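Local coordinates for SnoN,Epimerase SnoN (Streptomyces nogalater, PDB 5EP9), which acts as a non-heme iron, 2-oxoglutarate-dependent epimerase in the biosynthesis of nogalamycin, at residues F121-L126 with T239-M244; S136-P141 with A227-T232; W160-D165 with V209-G214; V168-M173 with T232-L237. All coordinates share one frame; numbering follows the deposited sequence.

Contact 1: F121-L126 with T239-M244; sequences FKLEVL and TSAVYM. With AKG (2-oxoglutaric acid), chain E.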
# COMPACT_ATOMS: atom_id res chain seq x y z
N PHE A 121 -2.64 -9.00 2.61
CA PHE A 121 -1.26 -9.49 2.72
C PHE A 121 -0.54 -8.85 3.87
O PHE A 121 0.10 -9.50 4.70
CB PHE A 121 -0.45 -9.24 1.41
CG PHE A 121 1.00 -9.64 1.52
CD1 PHE A 121 1.35 -10.95 1.75
CD2 PHE A 121 2.00 -8.71 1.35
CE1 PHE A 121 2.66 -11.32 1.83
CE2 PHE A 121 3.34 -9.06 1.43
CZ PHE A 121 3.66 -10.37 1.69
N LYS A 122 -0.62 -7.55 3.90
CA LYS A 122 -0.09 -6.79 5.08
C LYS A 122 -0.57 -5.34 5.14
O LYS A 122 -1.01 -4.76 4.11
CB LYS A 122 1.43 -6.76 5.06
CG LYS A 122 1.92 -5.92 3.91
CD LYS A 122 3.42 -5.88 3.85
CE LYS A 122 3.68 -5.04 2.65
NZ LYS A 122 5.10 -4.81 2.56
N LEU A 123 -0.55 -4.79 6.35
CA LEU A 123 -0.69 -3.36 6.55
C LEU A 123 0.54 -2.80 7.20
O LEU A 123 1.00 -3.34 8.21
CB LEU A 123 -1.92 -3.01 7.33
CG LEU A 123 -2.19 -1.48 7.50
CD1 LEU A 123 -3.66 -1.15 7.48
CD2 LEU A 123 -1.55 -0.89 8.75
N GLU A 124 1.02 -1.68 6.67
CA GLU A 124 2.09 -0.89 7.37
C GLU A 124 1.67 0.49 7.79
O GLU A 124 0.88 1.11 7.12
CB GLU A 124 3.32 -0.81 6.48
CG GLU A 124 3.98 -2.19 6.27
CD GLU A 124 5.10 -2.15 5.16
OE1 GLU A 124 5.18 -1.17 4.38
OE2 GLU A 124 5.95 -3.04 5.13
N VAL A 125 2.22 1.00 8.89
CA VAL A 125 2.01 2.35 9.29
C VAL A 125 3.21 3.15 8.83
O VAL A 125 4.30 2.81 9.24
CB VAL A 125 1.87 2.46 10.81
CG1 VAL A 125 1.72 3.90 11.28
CG2 VAL A 125 0.69 1.66 11.32
N LEU A 126 3.01 4.26 8.10
CA LEU A 126 4.13 4.98 7.51
C LEU A 126 4.28 6.35 8.11
O LEU A 126 3.31 7.04 8.28
CB LEU A 126 4.03 5.10 5.99
CG LEU A 126 3.70 3.82 5.25
CD1 LEU A 126 3.60 4.12 3.75
CD2 LEU A 126 4.74 2.77 5.46
N THR A 239 -1.35 4.97 6.36
CA THR A 239 -1.16 3.55 6.27
C THR A 239 -1.11 3.10 4.84
O THR A 239 -1.82 3.65 4.03
CB THR A 239 -2.27 2.74 7.02
OG1 THR A 239 -3.53 3.01 6.41
CG2 THR A 239 -2.32 3.11 8.48
N SER A 240 -0.46 1.95 4.64
CA SER A 240 -0.37 1.29 3.35
C SER A 240 -0.64 -0.19 3.47
O SER A 240 0.03 -0.89 4.20
CB SER A 240 1.03 1.56 2.75
OG SER A 240 1.07 1.18 1.45
N ALA A 241 -1.70 -0.62 2.81
CA ALA A 241 -2.12 -1.98 2.87
C ALA A 241 -2.07 -2.62 1.49
O ALA A 241 -2.61 -2.09 0.55
CB ALA A 241 -3.55 -2.09 3.41
N VAL A 242 -1.48 -3.80 1.43
CA VAL A 242 -1.37 -4.61 0.21
C VAL A 242 -2.41 -5.74 0.25
O VAL A 242 -2.52 -6.46 1.21
CB VAL A 242 0.04 -5.22 0.11
CG1 VAL A 242 0.18 -6.09 -1.12
CG2 VAL A 242 1.09 -4.10 0.09
N TYR A 243 -3.24 -5.72 -0.75
CA TYR A 243 -4.23 -6.73 -1.04
C TYR A 243 -3.82 -7.58 -2.30
O TYR A 243 -3.23 -7.08 -3.28
CB TYR A 243 -5.56 -6.09 -1.33
CG TYR A 243 -5.99 -5.18 -0.21
CD1 TYR A 243 -6.33 -5.71 1.02
CD2 TYR A 243 -5.98 -3.80 -0.33
CE1 TYR A 243 -6.69 -4.90 2.08
CE2 TYR A 243 -6.36 -3.00 0.75
CZ TYR A 243 -6.70 -3.53 1.94
OH TYR A 243 -7.09 -2.74 3.00
N MET A 244 -4.15 -8.85 -2.22
CA MET A 244 -3.73 -9.84 -3.19
C MET A 244 -4.92 -10.67 -3.55
O MET A 244 -5.82 -10.86 -2.77
CB MET A 244 -2.60 -10.73 -2.67
CG MET A 244 -2.97 -11.57 -1.45
SD MET A 244 -1.43 -12.27 -0.75
CE MET A 244 -2.19 -13.05 0.68
C1 AKG E . 3.63 2.13 -1.51
O1 AKG E . 3.70 1.16 -2.32
O2 AKG E . 2.63 2.33 -0.79
C2 AKG E . 4.75 3.10 -1.44
O5 AKG E . 5.75 2.93 -2.17
C3 AKG E . 4.60 4.27 -0.44
C4 AKG E . 5.67 5.36 -0.52
C5 AKG E . 5.54 6.49 0.48
O3 AKG E . 4.55 6.52 1.23
O4 AKG E . 6.46 7.36 0.57
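Phe-121 holds CG anti to its backbone N (chi1 176°) and Val-242 likewise holds CG1 anti to its own backbone N; the two side chains lie side by side, with Phe-121 CD2 4.0 Å from Val-242 CG1. Met-244 crosses Phe-121 at about a right angle, its SD 3.8 Å from Phe-121 CB and oblique to the ring, a Met-aromatic contact. Phe-121 and Lys-122 both face Val-242, a classic beta bulge: Val-242 O takes a bond of 2.9 Å from Phe-121 N and a weak one from Lys-122 N. Past the bulge the ladder is regular, and Glu-124 N meets Ser-240 O at 2.8 Å in a nearly straight bond (177°). These strands, 118-128 and 236-245, are antiparallel neighbours in the larger sheet of the cupin-type fold of the PhyH family; the first lies in the 14-202 part of the fused construct, the second in the 203-305 part. The side chains of Leu-123, Ala-241, Val-125 and Thr-239 share the face covered by helix 95-101. There Leu-123 CD1 rests 4.2 Å from Ala-241 CB, and its CD2 lies 4.1 Å from Thr-239 CB. An alanine in place of Leu-123 would probably open a gap beside Thr-239 and Ala-241 and leave both with less to pack on. On the other face Ser-240 donates from OG to O2 of 2-oxoglutarate at 3.0 Å. Leu-126 packs beside it, CD1 3.8 Å from Ser-240 CB and also against ligand O3.

Contact 2: S136-P141 with A227-T232; sequences SVPTAP and AGANST. With AKG (2-oxoglutaric acid), chain E.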
# COMPACT_ATOMS: atom_id res chain seq x y z
N SER A 136 14.02 14.16 6.47
CA SER A 136 13.22 13.39 5.55
C SER A 136 13.78 13.54 4.11
O SER A 136 14.03 14.63 3.68
CB SER A 136 11.78 13.95 5.60
OG SER A 136 10.93 13.27 4.75
N VAL A 137 13.80 12.43 3.38
CA VAL A 137 14.14 12.40 1.96
C VAL A 137 12.98 11.78 1.16
O VAL A 137 12.08 11.17 1.75
CB VAL A 137 15.49 11.72 1.68
CG1 VAL A 137 16.58 12.41 2.53
CG2 VAL A 137 15.44 10.21 1.91
N PRO A 138 13.01 11.93 -0.19
CA PRO A 138 11.94 11.34 -1.01
C PRO A 138 11.92 9.81 -0.99
O PRO A 138 12.92 9.15 -0.69
CB PRO A 138 12.23 11.82 -2.45
CG PRO A 138 13.15 12.99 -2.25
CD PRO A 138 13.97 12.70 -1.00
N THR A 139 10.81 9.28 -1.37
CA THR A 139 10.72 7.89 -1.72
C THR A 139 11.01 7.79 -3.24
O THR A 139 10.22 8.25 -4.02
CB THR A 139 9.30 7.35 -1.45
OG1 THR A 139 8.99 7.51 -0.07
CG2 THR A 139 9.30 5.85 -1.69
N ALA A 140 12.12 7.14 -3.62
CA ALA A 140 12.51 6.96 -4.99
C ALA A 140 11.48 6.14 -5.84
O ALA A 140 10.75 5.28 -5.32
CB ALA A 140 13.88 6.31 -5.07
N PRO A 141 11.35 6.45 -7.14
CA PRO A 141 10.41 5.77 -8.02
C PRO A 141 10.61 4.26 -8.08
O PRO A 141 11.70 3.79 -8.11
CB PRO A 141 10.70 6.38 -9.42
CG PRO A 141 11.43 7.63 -9.16
CD PRO A 141 12.20 7.45 -7.89
N ALA A 227 7.38 9.43 -3.96
CA ALA A 227 6.83 10.38 -3.04
C ALA A 227 7.85 11.39 -2.68
O ALA A 227 9.08 11.10 -2.63
CB ALA A 227 6.32 9.68 -1.72
N GLY A 228 7.36 12.58 -2.38
CA GLY A 228 8.29 13.69 -2.00
C GLY A 228 8.83 13.50 -0.60
O GLY A 228 8.37 12.66 0.19
N ALA A 229 9.84 14.30 -0.30
CA ALA A 229 10.30 14.48 1.08
C ALA A 229 9.20 15.20 1.83
O ALA A 229 8.41 15.95 1.25
CB ALA A 229 11.60 15.30 1.11
N ASN A 230 9.13 14.98 3.12
CA ASN A 230 8.35 15.90 3.93
C ASN A 230 9.21 17.12 4.27
O ASN A 230 10.15 16.99 5.06
CB ASN A 230 7.85 15.22 5.23
CG ASN A 230 6.95 16.10 6.05
OD1 ASN A 230 6.67 17.28 5.72
ND2 ASN A 230 6.46 15.51 7.15
N SER A 231 8.94 18.25 3.62
CA SER A 231 9.62 19.48 3.98
C SER A 231 8.87 20.39 4.97
O SER A 231 9.25 21.44 5.18
CB SER A 231 9.98 20.26 2.72
OG SER A 231 8.81 20.71 2.15
N THR A 232 7.84 19.89 5.64
CA THR A 232 7.15 20.63 6.68
C THR A 232 7.55 20.13 8.07
O THR A 232 8.15 19.09 8.24
CB THR A 232 5.59 20.49 6.56
OG1 THR A 232 5.13 19.21 7.07
CG2 THR A 232 5.15 20.65 5.10
C1 AKG E . 3.63 2.13 -1.51
O1 AKG E . 3.70 1.16 -2.32
O2 AKG E . 2.63 2.33 -0.79
C2 AKG E . 4.75 3.10 -1.44
O5 AKG E . 5.75 2.93 -2.17
C3 AKG E . 4.60 4.27 -0.44
C4 AKG E . 5.67 5.36 -0.52
C5 AKG E . 5.54 6.49 0.48
O3 AKG E . 4.55 6.52 1.23
O4 AKG E . 6.46 7.36 0.57
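At the distal carboxylate of 2-oxoglutarate, the edge strand 139-142 of the smaller sheet pairs with the end of strand 225-227 through Thr-139 and Ala-227. They form an antiparallel hydrogen-bonded pair: Thr-139 N gives to Ala-227 O at 2.8 Å, and Ala-227 N returns a bond of 3.1 Å to Thr-139 O. Both side chains leave on the ligand's face. Thr-139 has OG1 anti to its carbonyl carbon (chi1 -59°), and this hydroxyl donates to O4 of 2-oxoglutarate at 2.6 Å; Lys-128 NZ is a second partner of OG1. Ala-227 CB lies 3.3 Å from the same O4. This pair lines the part of the 2-oxoglutarate pocket that receives the distal carboxylate, in the cupin-type fold, where His-142 and His-225, on the same two strands, bind the iron together with Asp-144. Beyond the pair the chains part from regular sheet, and Pro-138 sets its CB 3.2 Å from Ala-227 O while its CD packs on Ala-229 CB. Farther out, Ser-136 OG accepts from Asn-230 N at 3.0 Å. Asn-230 then folds its own loop into an Asx turn: OD1 takes Thr-232 N from above the carboxamide plane at 2.9 Å, and Thr-232 OG1 in that plane on a lone pair. Segment 136-141 belongs to the 14-202 part of the fused construct, segment 227-232 to the 203-305 part.

Contact 3: W160-D165 with V209-G214; sequences WVALVD and VPLRAG. With AKG (2-oxoglutaric acid), chain E.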
# COMPACT_ATOMS: atom_id res chain seq x y z
N TRP A 160 -3.42 3.35 0.13
CA TRP A 160 -2.60 4.25 0.92
C TRP A 160 -3.55 5.29 1.49
O TRP A 160 -4.18 6.04 0.75
CB TRP A 160 -1.56 4.91 0.01
CG TRP A 160 -0.37 5.63 0.59
CD1 TRP A 160 0.92 5.17 0.61
CD2 TRP A 160 -0.34 6.94 1.12
NE1 TRP A 160 1.75 6.12 1.12
CE2 TRP A 160 0.99 7.19 1.52
CE3 TRP A 160 -1.34 7.88 1.46
CZ2 TRP A 160 1.39 8.38 2.07
CZ3 TRP A 160 -0.95 9.11 2.05
CH2 TRP A 160 0.42 9.35 2.33
N VAL A 161 -3.69 5.26 2.80
CA VAL A 161 -4.76 6.05 3.47
C VAL A 161 -4.10 7.19 4.22
O VAL A 161 -3.25 6.93 5.12
CB VAL A 161 -5.57 5.16 4.45
CG1 VAL A 161 -6.64 5.92 5.15
CG2 VAL A 161 -6.16 4.01 3.69
N ALA A 162 -4.48 8.41 3.92
CA ALA A 162 -3.95 9.54 4.61
C ALA A 162 -4.64 9.71 6.00
O ALA A 162 -5.84 9.79 6.04
CB ALA A 162 -4.17 10.80 3.84
N LEU A 163 -3.83 9.73 7.07
CA LEU A 163 -4.33 9.96 8.40
C LEU A 163 -4.21 11.43 8.84
O LEU A 163 -4.74 11.80 9.87
CB LEU A 163 -3.68 9.01 9.40
CG LEU A 163 -3.94 7.51 9.11
CD1 LEU A 163 -3.19 6.69 10.10
CD2 LEU A 163 -5.41 7.23 9.21
N VAL A 164 -3.50 12.24 8.04
CA VAL A 164 -3.46 13.68 8.18
C VAL A 164 -3.53 14.25 6.79
O VAL A 164 -3.46 13.54 5.81
CB VAL A 164 -2.12 14.15 8.80
CG1 VAL A 164 -1.98 13.63 10.25
CG2 VAL A 164 -0.94 13.70 7.97
N ASP A 165 -3.61 15.57 6.71
CA ASP A 165 -3.53 16.30 5.43
C ASP A 165 -2.14 16.11 4.83
O ASP A 165 -1.13 16.21 5.51
CB ASP A 165 -3.84 17.77 5.68
CG ASP A 165 -5.38 18.08 5.71
OD1 ASP A 165 -6.24 17.28 5.33
OD2 ASP A 165 -5.71 19.21 6.08
N VAL A 209 -0.38 13.70 -6.48
CA VAL A 209 -1.71 13.62 -5.88
C VAL A 209 -1.72 13.98 -4.42
O VAL A 209 -1.67 13.11 -3.56
CB VAL A 209 -2.26 12.20 -6.03
CG1 VAL A 209 -3.74 12.09 -5.55
CG2 VAL A 209 -2.20 11.82 -7.51
N PRO A 210 -1.89 15.23 -4.14
CA PRO A 210 -2.11 15.57 -2.72
C PRO A 210 -3.45 15.01 -2.20
O PRO A 210 -4.40 14.86 -2.96
CB PRO A 210 -2.07 17.07 -2.70
CG PRO A 210 -2.30 17.47 -4.09
CD PRO A 210 -1.93 16.41 -4.99
N LEU A 211 -3.46 14.74 -0.91
CA LEU A 211 -4.61 14.06 -0.27
C LEU A 211 -4.99 14.79 1.00
O LEU A 211 -4.11 15.10 1.79
CB LEU A 211 -4.21 12.62 0.15
CG LEU A 211 -3.83 11.67 -0.93
CD1 LEU A 211 -3.49 10.33 -0.31
CD2 LEU A 211 -5.00 11.50 -1.89
N ARG A 212 -6.28 14.97 1.20
CA ARG A 212 -6.78 15.33 2.54
C ARG A 212 -6.83 14.14 3.50
O ARG A 212 -6.94 12.98 3.07
CB ARG A 212 -8.18 15.94 2.41
CG ARG A 212 -8.16 17.23 1.55
CD ARG A 212 -8.96 18.33 2.13
NE ARG A 212 -8.25 18.86 3.36
CZ ARG A 212 -8.43 20.09 3.87
NH1 ARG A 212 -9.28 20.92 3.25
NH2 ARG A 212 -7.73 20.51 4.94
N ALA A 213 -6.79 14.43 4.81
CA ALA A 213 -6.99 13.39 5.81
C ALA A 213 -8.23 12.61 5.47
O ALA A 213 -9.28 13.19 5.20
CB ALA A 213 -7.15 14.02 7.21
N GLY A 214 -8.12 11.27 5.50
CA GLY A 214 -9.24 10.34 5.27
C GLY A 214 -9.45 9.96 3.83
O GLY A 214 -10.31 9.15 3.52
C1 AKG E . 3.63 2.13 -1.51
O1 AKG E . 3.70 1.16 -2.32
O2 AKG E . 2.63 2.33 -0.79
C2 AKG E . 4.75 3.10 -1.44
O5 AKG E . 5.75 2.93 -2.17
C3 AKG E . 4.60 4.27 -0.44
C4 AKG E . 5.67 5.36 -0.52
C5 AKG E . 5.54 6.49 0.48
O3 AKG E . 4.55 6.52 1.23
O4 AKG E . 6.46 7.36 0.57
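Trp-160 and Leu-211 meet in the buried half of the contact, where Leu-211 CD1 comes obliquely to the indole, 3.7 Å from Trp-160 CZ3. Ala-162 continues this packing: its CB lies against Leu-211 CB and 3.6 Å from Arg-212 O. Just beyond, Gly-214 N gives a bond of 2.8 Å to Ala-162 O; Gly-214 has a positive phi (88°), which favours glycine. The outer side is looser and polar. Asp-165 and exposed Arg-212 lie side by side there, the guanidinium gripping the carboxylate side-on: NH2 of Arg-212 reaches OD2 of Asp-165 at 2.7 Å, NE its OD1 at 3.2 Å. The two planes are 44° apart, and NE meets OD1 from above the carboxylate. OD1 also takes Ala-213 N at 2.9 Å on its anti lone pair, which ties the carboxylate to the backbone. Of the fused construct, 160-165 lies in the 14-202 part, 209-214 in the 203-305 part. Inward, CG of Trp-160 is anti to its N (chi1 -165°), and NE1 donates to O3 of 2-oxoglutarate at 2.8 Å, the ligand oxygen sitting at the ring's edge: a wall of the cosubstrate pocket, carried by an inner strand of the cupin-type sheet.

Contact 4: V168-M173 with T232-L237; sequences VERGCM and TDEPRL. With AKG (2-oxoglutaric acid), chain E.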
# COMPACT_ATOMS: atom_id res chain seq x y z
N VAL A 168 1.37 18.46 -1.20
CA VAL A 168 2.60 18.18 -1.92
C VAL A 168 3.79 18.27 -1.00
O VAL A 168 4.60 17.32 -0.96
CB VAL A 168 2.79 19.08 -3.23
CG1 VAL A 168 4.09 18.72 -3.88
CG2 VAL A 168 1.66 18.81 -4.20
N GLU A 169 3.92 19.34 -0.30
CA GLU A 169 5.13 19.56 0.45
C GLU A 169 5.33 18.65 1.67
O GLU A 169 6.44 18.59 2.26
CB GLU A 169 5.32 21.06 0.79
CG GLU A 169 4.30 21.62 1.75
CD GLU A 169 2.96 22.14 1.11
OE1 GLU A 169 2.65 21.91 -0.15
OE2 GLU A 169 2.27 22.85 1.92
N ARG A 170 4.28 17.95 2.04
CA ARG A 170 4.36 16.99 3.17
C ARG A 170 4.69 15.57 2.69
O ARG A 170 4.79 14.65 3.48
CB ARG A 170 3.05 17.00 4.00
CG ARG A 170 3.19 16.23 5.30
CD ARG A 170 2.13 16.60 6.33
NE ARG A 170 2.37 17.96 6.71
CZ ARG A 170 1.48 18.90 6.68
NH1 ARG A 170 0.22 18.66 6.34
NH2 ARG A 170 1.82 20.11 7.04
N GLY A 171 4.94 15.43 1.37
CA GLY A 171 5.42 14.17 0.78
C GLY A 171 4.38 13.29 0.15
O GLY A 171 4.37 12.07 0.38
N CYS A 172 3.40 13.87 -0.50
CA CYS A 172 2.39 13.07 -1.15
C CYS A 172 3.05 12.28 -2.24
O CYS A 172 4.21 12.52 -2.61
CB CYS A 172 1.20 13.89 -1.69
SG CYS A 172 1.60 14.87 -3.15
N MET A 173 2.27 11.39 -2.82
CA MET A 173 2.76 10.49 -3.90
C MET A 173 2.58 11.07 -5.30
O MET A 173 1.70 11.88 -5.53
CB MET A 173 2.11 9.10 -3.81
CG MET A 173 2.52 8.40 -2.48
SD MET A 173 2.66 6.60 -2.60
CE MET A 173 0.95 6.38 -2.45
N THR A 232 7.84 19.89 5.64
CA THR A 232 7.15 20.63 6.68
C THR A 232 7.55 20.13 8.07
O THR A 232 8.15 19.09 8.24
CB THR A 232 5.59 20.49 6.56
OG1 THR A 232 5.13 19.21 7.07
CG2 THR A 232 5.15 20.65 5.10
N ASP A 233 7.10 20.87 9.06
CA ASP A 233 7.22 20.53 10.47
C ASP A 233 6.19 19.57 10.99
O ASP A 233 6.24 19.31 12.11
CB ASP A 233 7.03 21.78 11.32
CG ASP A 233 8.10 22.74 11.12
OD1 ASP A 233 9.06 22.43 10.39
OD2 ASP A 233 8.00 23.87 11.66
N GLU A 234 5.22 19.16 10.22
CA GLU A 234 4.14 18.29 10.67
C GLU A 234 4.40 16.91 10.03
O GLU A 234 4.62 16.79 8.84
CB GLU A 234 2.72 18.82 10.32
CG GLU A 234 2.25 20.10 11.06
CD GLU A 234 2.90 21.41 10.51
OE1 GLU A 234 3.24 21.56 9.28
OE2 GLU A 234 3.09 22.35 11.33
N PRO A 235 4.38 15.87 10.85
CA PRO A 235 4.67 14.55 10.31
C PRO A 235 3.67 14.07 9.29
O PRO A 235 2.50 14.42 9.33
CB PRO A 235 4.69 13.66 11.51
CG PRO A 235 3.95 14.41 12.60
CD PRO A 235 4.09 15.86 12.30
N ARG A 236 4.15 13.34 8.32
CA ARG A 236 3.29 12.70 7.34
C ARG A 236 2.95 11.29 7.94
O ARG A 236 3.85 10.48 8.16
CB ARG A 236 3.99 12.51 6.01
CG ARG A 236 3.02 12.13 4.92
CD ARG A 236 3.72 11.54 3.73
NE ARG A 236 4.13 10.18 3.97
CZ ARG A 236 4.73 9.38 3.10
NH1 ARG A 236 5.13 9.78 1.90
NH2 ARG A 236 5.02 8.17 3.47
N LEU A 237 1.68 11.02 8.11
CA LEU A 237 1.21 9.77 8.71
C LEU A 237 0.12 9.17 7.88
O LEU A 237 -0.84 9.90 7.45
CB LEU A 237 0.65 10.00 10.12
CG LEU A 237 1.73 10.27 11.17
CD1 LEU A 237 1.26 11.10 12.37
CD2 LEU A 237 2.31 8.99 11.71
C1 AKG E . 3.63 2.13 -1.51
O1 AKG E . 3.70 1.16 -2.32
O2 AKG E . 2.63 2.33 -0.79
C2 AKG E . 4.75 3.10 -1.44
O5 AKG E . 5.75 2.93 -2.17
C3 AKG E . 4.60 4.27 -0.44
C4 AKG E . 5.67 5.36 -0.52
C5 AKG E . 5.54 6.49 0.48
O3 AKG E . 4.55 6.52 1.23
O4 AKG E . 6.46 7.36 0.57
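Arg-236 runs past Arg-170 in the opposite direction, starting with its CB 3.4 Å from Arg-170 O. CG stays close to the same oxygen, and CD comes to 3.3 Å from Arg-170 O. A bend at chi3 (76°) turns NE off the line of the chain. NH1 of Arg-236 donates to Gly-171 O at 2.9 Å, near the plane of both groups. The same Arg-236 NH1 reaches O4 of 2-oxoglutarate at 3.1 Å. Arg-236 NH2 lies 2.8 Å from ligand O3, a weak, bent bond. This arginine at the start of strand 236-245 hydrogen-bonds the distal carboxylate in the cupin-type pocket, and the carbonyl of Gly-171, with the ligand, is likely to hold the guanidinium's rotation. An alanine in place of Arg-236 would probably leave the ligand carboxylate without its positive mate and Gly-171 O without this donor. Nearer the surface, Arg-170 NE gives to Thr-232 OG1 at 3.1 Å, an oxygen that also closes an ST turn by accepting from Glu-234 N and itself donates to Asn-230 OD1. NH2 of Arg-170 forms a salt bridge to Glu-234 OE1 at 3.0 Å, its hydrogen bond weak and bent, the two planes almost perpendicular, while Glu-234 CB covers one guanidinium face. NH1 of Arg-170 bonds outside the two segments, to Asp-165 O. In the fused construct, 168-173 falls in the 14-202 part and 232-237 in the 203-305 part.

Overall arrangement
All four contacts touch the one 2-oxoglutarate: contact 1 reaches O2 of the carboxylate at the keto end, and contacts 2, 3 and 4 hold the distal carboxylate. Contacts 1, 3 and 4 share the larger sheet, with strand 236-245 between 118-128 and 157-162; Thr-239 O meets Val-161 N at 2.8 Å between contacts 1 and 3. Contacts 2 and 4, centres about 8 Å apart, share Thr-232 and join where Ser-231 N meets Glu-169 O at 2.9 Å. Asp-165 O and Arg-170 NH1, 2.9 Å apart, link contacts 3 and 4. The side chain of Thr-139 is about 6 Å from the ferric ion. The side chain of Arg-236 is about 10 Å from it.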